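PDB 1M1S: sperm-specific class P protein 34 from Caenorhabditis elegans, which is of unknown function but belongs to the major sperm protein family and is probably specific to nematode sperm. Local coordinates for residues R54-A62 / V89-F100; P77-E88 / A104-A115. All coordinates share one frame; numbering follows the deposited sequence.

Both interactions belong to one MSP domain and their segments alternate along the chain. Interaction 1 is a surface contact: the end of strand 51-60 meets the long loop 89-100, with no hydrogen bond between them, mainly aromatic rings packed on a proline, a selenomethionine and backbone carbonyls. Interaction 2, whose centre lies about 17 Å from that of interaction 1, pairs strands 79-89 and 107-115 through regular backbone bonds; one of its faces packs into the protein interior and the other carries charged and mixed side chains. The loop of interaction 1 is the first part of the connection between these two strands, and the two contacts meet where Pro-99 CB lies 4.0 Å from Ala-87 CB.

Interaction 1 of 2, residues R54-A62 / V89-F100; sequences RPVYGFVDA and VPAEETDPMAPF
The Tyr-57 ring takes Met-97, a selenomethionine, over one face and Phe-100 at its edge; the Phe-59 ring has Pro-96 CB over one face, off its centre, and the carbonyl of Thr-94 at its edge. Together they fasten the loop between the last two strands of the MSP domain, an immunoglobulin-like fold, to the end of strand 51-60. Met-97 CG stands 3.5 Å from the centroid of the Tyr-57 ring, a CH-pi contact only 8° off the normal, and SE follows at 4.5 Å over the same face, a Met-aromatic contact that suits a long, polarisable side chain. Tyr-57 CE2 reaches Phe-100 CD1 at 3.6 Å, the two ring planes 52° apart. Tyr-57 has CG anti to its carbonyl carbon (chi1 -75°), which sets the ring beneath Met-97 CG. An alanine here is likely to leave Met-97 without its aromatic platform and Phe-100 without the ring against its CD1. Between the two rings sits Pro-96, rigid and apolar: its CB lies 3.7 Å from Tyr-57 CB, and its CG is turned to Phe-59. Pro-96 CB also touches Gly-58 N at 3.5 Å; the backbone suits glycine there, because a beta carbon would be jammed against Tyr-57 O. Asp-95 OD1 accepts a weak capping bond from Met-97 N just before the helix. Arg-38 ties the same corner from strand 38-45, making a cation-pi contact with Phe-59 and a hydrogen bond to Glu-93 O. Phe-59 CE2 also meets Val-89 CG2 at 3.8 Å, and CE1 comes to 3.1 Å from Thr-94 O.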
loop_
_atom_site.group_PDB
_atom_site.type_symbol
_atom_site.label_atom_id
_atom_site.label_comp_id
_atom_site.label_asym_id
_atom_site.label_seq_id
_atom_site.Cartn_x
_atom_site.Cartn_y
_atom_site.Cartn_z
ATOM N N ARG A 54 -7.156 0.746 -2.937
ATOM C CA ARG A 54 -7.968 0.093 -1.901
ATOM C C ARG A 54 -7.247 -1.129 -1.343
ATOM O O ARG A 54 -6.721 -1.937 -2.099
ATOM C CB ARG A 54 -9.319 -0.371 -2.480
ATOM C CG ARG A 54 -10.131 0.685 -3.189
ATOM C CD ARG A 54 -11.588 0.306 -3.261
ATOM N NE ARG A 54 -12.378 1.329 -3.947
ATOM C CZ ARG A 54 -12.504 2.592 -3.549
ATOM N NH1 ARG A 54 -11.884 3.021 -2.458
ATOM N NH2 ARG A 54 -13.244 3.433 -4.261
ATOM N N PRO A 55 -7.232 -1.326 0.003
ATOM C CA PRO A 55 -7.810 -0.505 1.082
ATOM C C PRO A 55 -6.857 0.637 1.375
ATOM O O PRO A 55 -5.896 0.825 0.643
ATOM C CB PRO A 55 -7.853 -1.503 2.254
ATOM C CG PRO A 55 -7.219 -2.788 1.761
ATOM C CD PRO A 55 -6.440 -2.420 0.548
ATOM N N VAL A 56 -7.141 1.446 2.390
ATOM C CA VAL A 56 -6.230 2.529 2.742
ATOM C C VAL A 56 -5.430 2.023 3.929
ATOM O O VAL A 56 -4.210 2.178 3.992
ATOM C CB VAL A 56 -6.961 3.814 3.119
ATOM C CG1 VAL A 56 -5.956 4.886 3.493
ATOM C CG2 VAL A 56 -7.806 4.273 1.968
ATOM N N TYR A 57 -6.149 1.395 4.854
ATOM C CA TYR A 57 -5.574 0.791 6.048
ATOM C C TYR A 57 -5.783 -0.713 5.991
ATOM O O TYR A 57 -6.580 -1.199 5.192
ATOM C CB TYR A 57 -6.241 1.357 7.291
ATOM C CG TYR A 57 -5.779 2.762 7.598
ATOM C CD1 TYR A 57 -6.412 3.867 7.031
ATOM C CD2 TYR A 57 -4.670 2.993 8.427
ATOM C CE1 TYR A 57 -5.953 5.153 7.271
ATOM C CE2 TYR A 57 -4.206 4.285 8.669
ATOM C CZ TYR A 57 -4.856 5.356 8.086
ATOM O OH TYR A 57 -4.408 6.636 8.287
ATOM N N GLY A 58 -5.045 -1.468 6.795
ATOM C CA GLY A 58 -5.238 -2.915 6.781
ATOM C C GLY A 58 -4.184 -3.746 7.480
ATOM O O GLY A 58 -3.064 -3.275 7.698
ATOM N N PHE A 59 -4.527 -4.994 7.795
ATOM C CA PHE A 59 -3.592 -5.883 8.460
ATOM C C PHE A 59 -2.982 -6.871 7.521
ATOM O O PHE A 59 -3.481 -7.055 6.419
ATOM C CB PHE A 59 -4.284 -6.639 9.570
ATOM C CG PHE A 59 -4.644 -5.780 10.707
ATOM C CD1 PHE A 59 -5.962 -5.593 11.054
ATOM C CD2 PHE A 59 -3.659 -5.139 11.434
ATOM C CE1 PHE A 59 -6.306 -4.763 12.097
ATOM C CE2 PHE A 59 -3.987 -4.297 12.487
ATOM C CZ PHE A 59 -5.321 -4.119 12.826
ATOM N N VAL A 60 -1.810 -7.374 7.892
ATOM C CA VAL A 60 -1.143 -8.422 7.123
ATOM C C VAL A 60 -0.653 -9.356 8.195
ATOM O O VAL A 60 0.312 -9.057 8.909
ATOM C CB VAL A 60 0.083 -7.979 6.283
ATOM C CG1 VAL A 60 0.546 -9.152 5.410
ATOM C CG2 VAL A 60 -0.237 -6.766 5.420
ATOM N N ASP A 61 -1.335 -10.485 8.324
ATOM C CA ASP A 61 -0.954 -11.467 9.317
ATOM C C ASP A 61 0.552 -11.702 9.271
ATOM O O ASP A 61 1.232 -11.246 8.349
ATOM C CB ASP A 61 -1.721 -12.768 9.094
ATOM C CG ASP A 61 -3.198 -12.640 9.444
ATOM O OD1 ASP A 61 -3.556 -11.781 10.284
ATOM O OD2 ASP A 61 -4.007 -13.413 8.888
ATOM N N ALA A 62 1.077 -12.358 10.297
ATOM C CA ALA A 62 2.504 -12.641 10.388
ATOM C C ALA A 62 2.921 -13.606 9.277
ATOM O O ALA A 62 2.264 -14.640 9.086
ATOM C CB ALA A 62 2.813 -13.217 11.736
ATOM N N VAL A 89 2.030 -4.986 15.193
ATOM C CA VAL A 89 0.889 -4.908 16.090
ATOM C C VAL A 89 0.587 -6.220 16.825
ATOM O O VAL A 89 0.773 -7.320 16.263
ATOM C CB VAL A 89 -0.399 -4.441 15.323
ATOM C CG1 VAL A 89 -0.226 -3.029 14.781
ATOM C CG2 VAL A 89 -0.745 -5.398 14.201
ATOM N N PRO A 90 0.142 -6.125 18.103
ATOM C CA PRO A 90 -0.173 -7.349 18.844
ATOM C C PRO A 90 -1.416 -7.913 18.212
ATOM O O PRO A 90 -2.230 -7.150 17.664
ATOM C CB PRO A 90 -0.536 -6.828 20.228
ATOM C CG PRO A 90 0.164 -5.528 20.307
ATOM C CD PRO A 90 -0.072 -4.945 18.961
ATOM N N ALA A 91 -1.586 -9.228 18.316
ATOM C CA ALA A 91 -2.772 -9.889 17.787
ATOM C C ALA A 91 -4.012 -9.070 18.241
ATOM O O ALA A 91 -4.909 -8.761 17.442
ATOM C CB ALA A 91 -2.830 -11.316 18.327
ATOM N N GLU A 92 -3.915 -8.582 19.486
ATOM C CA GLU A 92 -4.910 -7.778 20.217
ATOM C C GLU A 92 -5.477 -6.552 19.521
ATOM O O GLU A 92 -6.616 -6.168 19.793
ATOM C CB GLU A 92 -4.320 -7.354 21.574
ATOM C CG GLU A 92 -5.032 -6.210 22.272
ATOM C CD GLU A 92 -4.997 -6.321 23.790
ATOM O OE1 GLU A 92 -4.117 -7.049 24.304
ATOM O OE2 GLU A 92 -5.855 -5.696 24.470
ATOM N N GLU A 93 -4.691 -5.953 18.627
ATOM C CA GLU A 93 -5.118 -4.755 17.915
ATOM C C GLU A 93 -6.249 -4.880 16.892
ATOM O O GLU A 93 -6.133 -5.533 15.844
ATOM C CB GLU A 93 -3.933 -4.019 17.297
ATOM C CG GLU A 93 -4.306 -2.636 16.735
ATOM C CD GLU A 93 -4.942 -1.718 17.783
ATOM O OE1 GLU A 93 -4.189 -1.057 18.532
ATOM O OE2 GLU A 93 -6.191 -1.655 17.861
ATOM N N THR A 94 -7.307 -4.139 17.204
ATOM C CA THR A 94 -8.525 -4.064 16.423
ATOM C C THR A 94 -8.398 -3.239 15.167
ATOM O O THR A 94 -8.496 -3.776 14.070
ATOM C CB THR A 94 -9.695 -3.469 17.259
ATOM O OG1 THR A 94 -10.053 -4.390 18.295
ATOM C CG2 THR A 94 -10.931 -3.201 16.372
ATOM N N ASP A 95 -8.142 -1.941 15.383
ATOM C CA ASP A 95 -8.033 -0.878 14.370
ATOM C C ASP A 95 -6.669 -0.780 13.666
ATOM O O ASP A 95 -5.626 -0.704 14.316
ATOM C CB ASP A 95 -8.416 0.471 15.038
ATOM C CG ASP A 95 -8.561 1.635 14.046
ATOM O OD1 ASP A 95 -9.003 1.429 12.886
ATOM O OD2 ASP A 95 -8.232 2.778 14.451
ATOM N N PRO A 96 -6.675 -0.769 12.318
ATOM C CA PRO A 96 -5.429 -0.677 11.579
ATOM C C PRO A 96 -4.928 0.746 11.685
ATOM O O PRO A 96 -3.779 1.012 11.362
ATOM C CB PRO A 96 -5.864 -1.003 10.151
ATOM C CG PRO A 96 -7.177 -1.710 10.318
ATOM C CD PRO A 96 -7.796 -0.915 11.379
HETATM N N MSE A 97 -5.799 1.656 12.126
HETATM C CA MSE A 97 -5.425 3.061 12.271
HETATM C C MSE A 97 -4.770 3.414 13.595
HETATM O O MSE A 97 -4.125 4.455 13.678
HETATM C CB MSE A 97 -6.615 4.003 12.059
HETATM C CG MSE A 97 -7.326 3.825 10.752
HETATM SE SE MSE A 97 -8.730 5.175 10.472
HETATM C CE MSE A 97 -10.166 3.859 9.998
ATOM N N ALA A 98 -4.963 2.584 14.625
ATOM C CA ALA A 98 -4.401 2.842 15.955
ATOM C C ALA A 98 -2.893 3.119 15.997
ATOM O O ALA A 98 -2.481 4.165 16.517
ATOM C CB ALA A 98 -4.788 1.755 16.931
ATOM N N PRO A 99 -2.053 2.238 15.393
ATOM C CA PRO A 99 -0.617 2.549 15.453
ATOM C C PRO A 99 -0.175 3.714 14.542
ATOM O O PRO A 99 0.971 4.126 14.594
ATOM C CB PRO A 99 0.041 1.217 15.065
ATOM C CG PRO A 99 -0.915 0.658 14.116
ATOM C CD PRO A 99 -2.260 0.915 14.771
ATOM N N PHE A 100 -1.084 4.247 13.723
ATOM C CA PHE A 100 -0.748 5.368 12.831
ATOM C C PHE A 100 -1.210 6.704 13.401
ATOM O O PHE A 100 -0.520 7.710 13.260
ATOM C CB PHE A 100 -1.275 5.130 11.411
ATOM C CG PHE A 100 -0.690 3.911 10.758
ATOM C CD1 PHE A 100 -1.489 2.792 10.512
ATOM C CD2 PHE A 100 0.675 3.846 10.475
ATOM C CE1 PHE A 100 -0.951 1.609 10.002
ATOM C CE2 PHE A 100 1.239 2.669 9.964
ATOM C CZ PHE A 100 0.417 1.541 9.729
#

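Interaction 2 of 2, residues P77-E88 / A104-A115; sequences PKEDKIVIQYAE and AQQGEIIVKLIA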
loop_
_atom_site.group_PDB
_atom_site.type_symbol
_atom_site.label_atom_id
_atom_site.label_comp_id
_atom_site.label_asym_id
_atom_site.label_seq_id
_atom_site.Cartn_x
_atom_site.Cartn_y
_atom_site.Cartn_z
ATOM N N PRO A 77 -0.827 11.592 -18.936
ATOM C CA PRO A 77 0.293 10.661 -18.783
ATOM C C PRO A 77 1.404 11.253 -17.895
ATOM O O PRO A 77 2.193 12.096 -18.338
ATOM C CB PRO A 77 0.794 10.476 -20.225
ATOM C CG PRO A 77 0.397 11.739 -20.888
ATOM C CD PRO A 77 -1.000 11.936 -20.353
ATOM N N LYS A 78 1.435 10.836 -16.633
ATOM C CA LYS A 78 2.458 11.285 -15.697
ATOM C C LYS A 78 2.765 10.187 -14.694
ATOM O O LYS A 78 2.180 9.113 -14.721
ATOM C CB LYS A 78 2.031 12.559 -14.958
ATOM C CG LYS A 78 0.922 12.373 -13.965
ATOM C CD LYS A 78 0.595 13.685 -13.278
ATOM C CE LYS A 78 1.201 13.796 -11.868
ATOM N NZ LYS A 78 2.686 13.864 -11.788
ATOM N N GLU A 79 3.704 10.467 -13.811
ATOM C CA GLU A 79 4.085 9.527 -12.794
ATOM C C GLU A 79 3.596 10.029 -11.435
ATOM O O GLU A 79 3.541 11.250 -11.186
ATOM C CB GLU A 79 5.599 9.337 -12.839
ATOM C CG GLU A 79 6.050 8.745 -14.180
ATOM C CD GLU A 79 7.543 8.468 -14.279
ATOM O OE1 GLU A 79 8.280 8.646 -13.276
ATOM O OE2 GLU A 79 7.981 8.075 -15.386
ATOM N N ASP A 80 3.177 9.081 -10.594
ATOM C CA ASP A 80 2.691 9.363 -9.243
ATOM C C ASP A 80 3.188 8.270 -8.314
ATOM O O ASP A 80 3.813 7.315 -8.770
ATOM C CB ASP A 80 1.171 9.410 -9.241
ATOM C CG ASP A 80 0.643 10.695 -9.803
ATOM O OD1 ASP A 80 0.754 11.716 -9.109
ATOM O OD2 ASP A 80 0.146 10.692 -10.941
ATOM N N LYS A 81 2.918 8.382 -7.018
ATOM C CA LYS A 81 3.375 7.335 -6.102
ATOM C C LYS A 81 2.407 7.028 -4.964
ATOM O O LYS A 81 1.516 7.820 -4.638
ATOM C CB LYS A 81 4.731 7.689 -5.498
ATOM C CG LYS A 81 4.691 8.949 -4.648
ATOM C CD LYS A 81 5.963 9.158 -3.894
ATOM C CE LYS A 81 5.999 10.548 -3.357
ATOM N NZ LYS A 81 7.121 10.623 -2.424
ATOM N N ILE A 82 2.645 5.889 -4.327
ATOM C CA ILE A 82 1.863 5.415 -3.189
ATOM C C ILE A 82 2.901 5.053 -2.142
ATOM O O ILE A 82 3.891 4.390 -2.459
ATOM C CB ILE A 82 1.083 4.130 -3.541
ATOM C CG1 ILE A 82 -0.269 4.477 -4.139
ATOM C CG2 ILE A 82 0.928 3.225 -2.323
ATOM C CD1 ILE A 82 -0.926 3.293 -4.716
ATOM N N VAL A 83 2.724 5.536 -0.919
ATOM C CA VAL A 83 3.676 5.206 0.129
ATOM C C VAL A 83 2.977 4.345 1.150
ATOM O O VAL A 83 2.019 4.788 1.780
ATOM C CB VAL A 83 4.257 6.467 0.828
ATOM C CG1 VAL A 83 5.331 6.068 1.821
ATOM C CG2 VAL A 83 4.882 7.380 -0.181
ATOM N N ILE A 84 3.443 3.111 1.306
ATOM C CA ILE A 84 2.838 2.215 2.279
ATOM C C ILE A 84 3.675 2.263 3.535
ATOM O O ILE A 84 4.877 2.022 3.486
ATOM C CB ILE A 84 2.759 0.758 1.770
ATOM C CG1 ILE A 84 2.018 0.710 0.450
ATOM C CG2 ILE A 84 1.996 -0.122 2.766
ATOM C CD1 ILE A 84 2.314 -0.512 -0.282
ATOM N N GLN A 85 3.054 2.687 4.630
ATOM C CA GLN A 85 3.729 2.734 5.929
ATOM C C GLN A 85 3.242 1.510 6.681
ATOM O O GLN A 85 2.117 1.063 6.442
ATOM C CB GLN A 85 3.335 3.982 6.722
ATOM C CG GLN A 85 3.697 5.317 6.067
ATOM C CD GLN A 85 3.623 6.485 7.041
ATOM O OE1 GLN A 85 2.796 6.489 7.955
ATOM N NE2 GLN A 85 4.513 7.471 6.866
ATOM N N TYR A 86 4.084 0.934 7.537
ATOM C CA TYR A 86 3.671 -0.235 8.330
ATOM C C TYR A 86 4.055 -0.113 9.784
ATOM O O TYR A 86 4.789 0.786 10.166
ATOM C CB TYR A 86 4.188 -1.570 7.763
ATOM C CG TYR A 86 5.673 -1.644 7.564
ATOM C CD1 TYR A 86 6.539 -2.076 8.591
ATOM C CD2 TYR A 86 6.228 -1.261 6.346
ATOM C CE1 TYR A 86 7.931 -2.106 8.386
ATOM C CE2 TYR A 86 7.588 -1.297 6.133
ATOM C CZ TYR A 86 8.432 -1.708 7.147
ATOM O OH TYR A 86 9.773 -1.644 6.904
ATOM N N ALA A 87 3.580 -1.044 10.592
ATOM C CA ALA A 87 3.886 -1.012 12.003
ATOM C C ALA A 87 3.591 -2.386 12.524
ATOM O O ALA A 87 2.725 -3.045 11.983
ATOM C CB ALA A 87 2.977 -0.015 12.684
ATOM N N GLU A 88 4.290 -2.820 13.567
ATOM C CA GLU A 88 4.043 -4.127 14.172
ATOM C C GLU A 88 2.902 -3.990 15.141
ATOM O O GLU A 88 2.792 -2.974 15.820
ATOM C CB GLU A 88 5.266 -4.591 14.907
ATOM C CG GLU A 88 6.299 -5.102 13.978
ATOM C CD GLU A 88 7.686 -4.915 14.529
ATOM O OE1 GLU A 88 7.831 -4.933 15.773
ATOM O OE2 GLU A 88 8.627 -4.727 13.718
ATOM N N ALA A 104 3.267 5.564 14.940
ATOM C CA ALA A 104 4.066 4.361 15.076
ATOM C C ALA A 104 4.591 3.715 13.788
ATOM O O ALA A 104 4.975 2.539 13.787
ATOM C CB ALA A 104 3.325 3.343 15.942
ATOM N N GLN A 105 4.595 4.457 12.686
ATOM C CA GLN A 105 5.152 3.920 11.438
ATOM C C GLN A 105 6.606 3.449 11.665
ATOM O O GLN A 105 7.412 4.160 12.283
ATOM C CB GLN A 105 5.096 4.970 10.317
ATOM C CG GLN A 105 5.764 6.308 10.631
ATOM C CD GLN A 105 4.855 7.256 11.372
ATOM O OE1 GLN A 105 4.434 6.985 12.492
ATOM N NE2 GLN A 105 4.534 8.371 10.737
ATOM N N GLN A 106 6.909 2.237 11.202
ATOM C CA GLN A 106 8.233 1.631 11.359
ATOM C C GLN A 106 8.959 1.500 10.031
ATOM O O GLN A 106 10.088 1.010 9.978
ATOM C CB GLN A 106 8.109 0.235 11.974
ATOM C CG GLN A 106 7.636 0.186 13.417
ATOM C CD GLN A 106 7.193 -1.207 13.827
ATOM O OE1 GLN A 106 7.556 -2.202 13.185
ATOM N NE2 GLN A 106 6.356 -1.283 14.854
ATOM N N GLY A 107 8.300 1.889 8.951
ATOM C CA GLY A 107 8.919 1.806 7.641
ATOM C C GLY A 107 7.960 2.104 6.506
ATOM O O GLY A 107 6.745 2.037 6.678
ATOM N N GLU A 108 8.504 2.428 5.337
ATOM C CA GLU A 108 7.676 2.739 4.183
ATOM C C GLU A 108 8.280 2.290 2.871
ATOM O O GLU A 108 9.492 2.372 2.672
ATOM C CB GLU A 108 7.333 4.241 4.104
ATOM C CG GLU A 108 8.462 5.199 4.479
ATOM C CD GLU A 108 8.163 6.683 4.193
ATOM O OE1 GLU A 108 8.596 7.152 3.113
ATOM O OE2 GLU A 108 7.549 7.383 5.053
ATOM N N ILE A 109 7.414 1.770 2.007
ATOM C CA ILE A 109 7.771 1.323 0.671
ATOM C C ILE A 109 7.050 2.286 -0.288
ATOM O O ILE A 109 5.940 2.747 0.005
ATOM C CB ILE A 109 7.320 -0.141 0.456
ATOM C CG1 ILE A 109 8.430 -1.126 0.839
ATOM C CG2 ILE A 109 6.976 -0.381 -0.990
ATOM C CD1 ILE A 109 8.796 -1.176 2.292
ATOM N N ILE A 110 7.702 2.629 -1.398
ATOM C CA ILE A 110 7.143 3.560 -2.386
ATOM C C ILE A 110 6.761 2.849 -3.672
ATOM O O ILE A 110 7.629 2.451 -4.440
ATOM C CB ILE A 110 8.171 4.715 -2.754
ATOM C CG1 ILE A 110 8.270 5.726 -1.615
ATOM C CG2 ILE A 110 7.771 5.461 -4.037
ATOM C CD1 ILE A 110 9.294 6.838 -1.849
ATOM N N VAL A 111 5.474 2.682 -3.926
ATOM C CA VAL A 111 5.080 2.056 -5.177
ATOM C C VAL A 111 4.925 3.163 -6.232
ATOM O O VAL A 111 4.180 4.134 -6.037
ATOM C CB VAL A 111 3.774 1.292 -5.024
ATOM C CG1 VAL A 111 3.503 0.440 -6.268
ATOM C CG2 VAL A 111 3.812 0.460 -3.740
ATOM N N LYS A 112 5.688 3.044 -7.316
ATOM C CA LYS A 112 5.636 4.019 -8.395
ATOM C C LYS A 112 4.392 3.744 -9.203
ATOM O O LYS A 112 3.951 2.610 -9.285
ATOM C CB LYS A 112 6.838 3.851 -9.312
ATOM C CG LYS A 112 8.182 3.751 -8.630
ATOM C CD LYS A 112 9.289 3.780 -9.688
ATOM C CE LYS A 112 10.618 4.236 -9.113
ATOM N NZ LYS A 112 11.585 4.733 -10.131
ATOM N N LEU A 113 3.800 4.789 -9.761
ATOM C CA LEU A 113 2.617 4.638 -10.604
ATOM C C LEU A 113 2.835 5.488 -11.873
ATOM O O LEU A 113 2.650 6.714 -11.876
ATOM C CB LEU A 113 1.342 5.033 -9.841
ATOM C CG LEU A 113 0.974 4.265 -8.552
ATOM C CD1 LEU A 113 -0.241 4.895 -7.882
ATOM C CD2 LEU A 113 0.744 2.777 -8.823
ATOM N N ILE A 114 3.308 4.821 -12.927
ATOM C CA ILE A 114 3.600 5.455 -14.217
ATOM C C ILE A 114 2.439 5.256 -15.177
ATOM O O ILE A 114 2.112 4.128 -15.529
ATOM C CB ILE A 114 4.858 4.840 -14.890
ATOM C CG1 ILE A 114 6.072 4.888 -13.954
ATOM C CG2 ILE A 114 5.150 5.581 -16.178
ATOM C CD1 ILE A 114 7.263 4.026 -14.433
ATOM N N ALA A 115 1.827 6.353 -15.605
ATOM C CA ALA A 115 0.705 6.295 -16.537
ATOM C C ALA A 115 1.175 6.918 -17.824
ATOM O O ALA A 115 1.509 8.089 -17.860
ATOM C CB ALA A 115 -0.466 7.065 -15.992
HETATM O O HOH W 1 10.922 -2.046 9.532
#
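An antiparallel strand pair, 79-88 with 107-115, makes up this contact, its backbones joined in regular register. The pairs Asp-80/Leu-113, Ile-82/Val-111 and Ile-84/Ile-109 are doubly bonded: Ile-84 N gives to Ile-109 O at 2.8 Å, and Ile-109 N returns to Ile-84 O. Ile-82, Ile-84, Val-111 and Leu-113 share the face turned to the interior, where beta-branched Ile and Val favour the extended backbone and pack closely with Leu-113. Ile-82 CD1 meets Leu-113 CD1 at 3.6 Å, and Ile-84 CD1 lies against Val-111 CG2. In the immunoglobulin-like MSP fold this pair forms part of a sandwich: Val-13 of strand 11-20 and Phe-41 of strand 38-45 touch Ile-84 in the same core. The other face is mixed. Val-83 CG1, anti to the backbone N (chi1 -175°), lies 3.5 Å from Glu-108 CB, while Glu-79 CG runs alongside Ile-114 CG2; aliphatic stems thus pack while charged ends can reach solvent. At the far end Tyr-86, its CG between N and the carbonyl carbon (chi1 55°), lays its ring over Gly-107, whose CA sits 4.0 Å from the ring centroid. A beta carbon on Gly-107 would collide with the phenol oxygen, which makes glycine fitting there. Tyr-86 OH donates to a water 2.9 Å away, which donates in turn to Gln-106 O, and has a weak hydrogen bond with Ser-9 O.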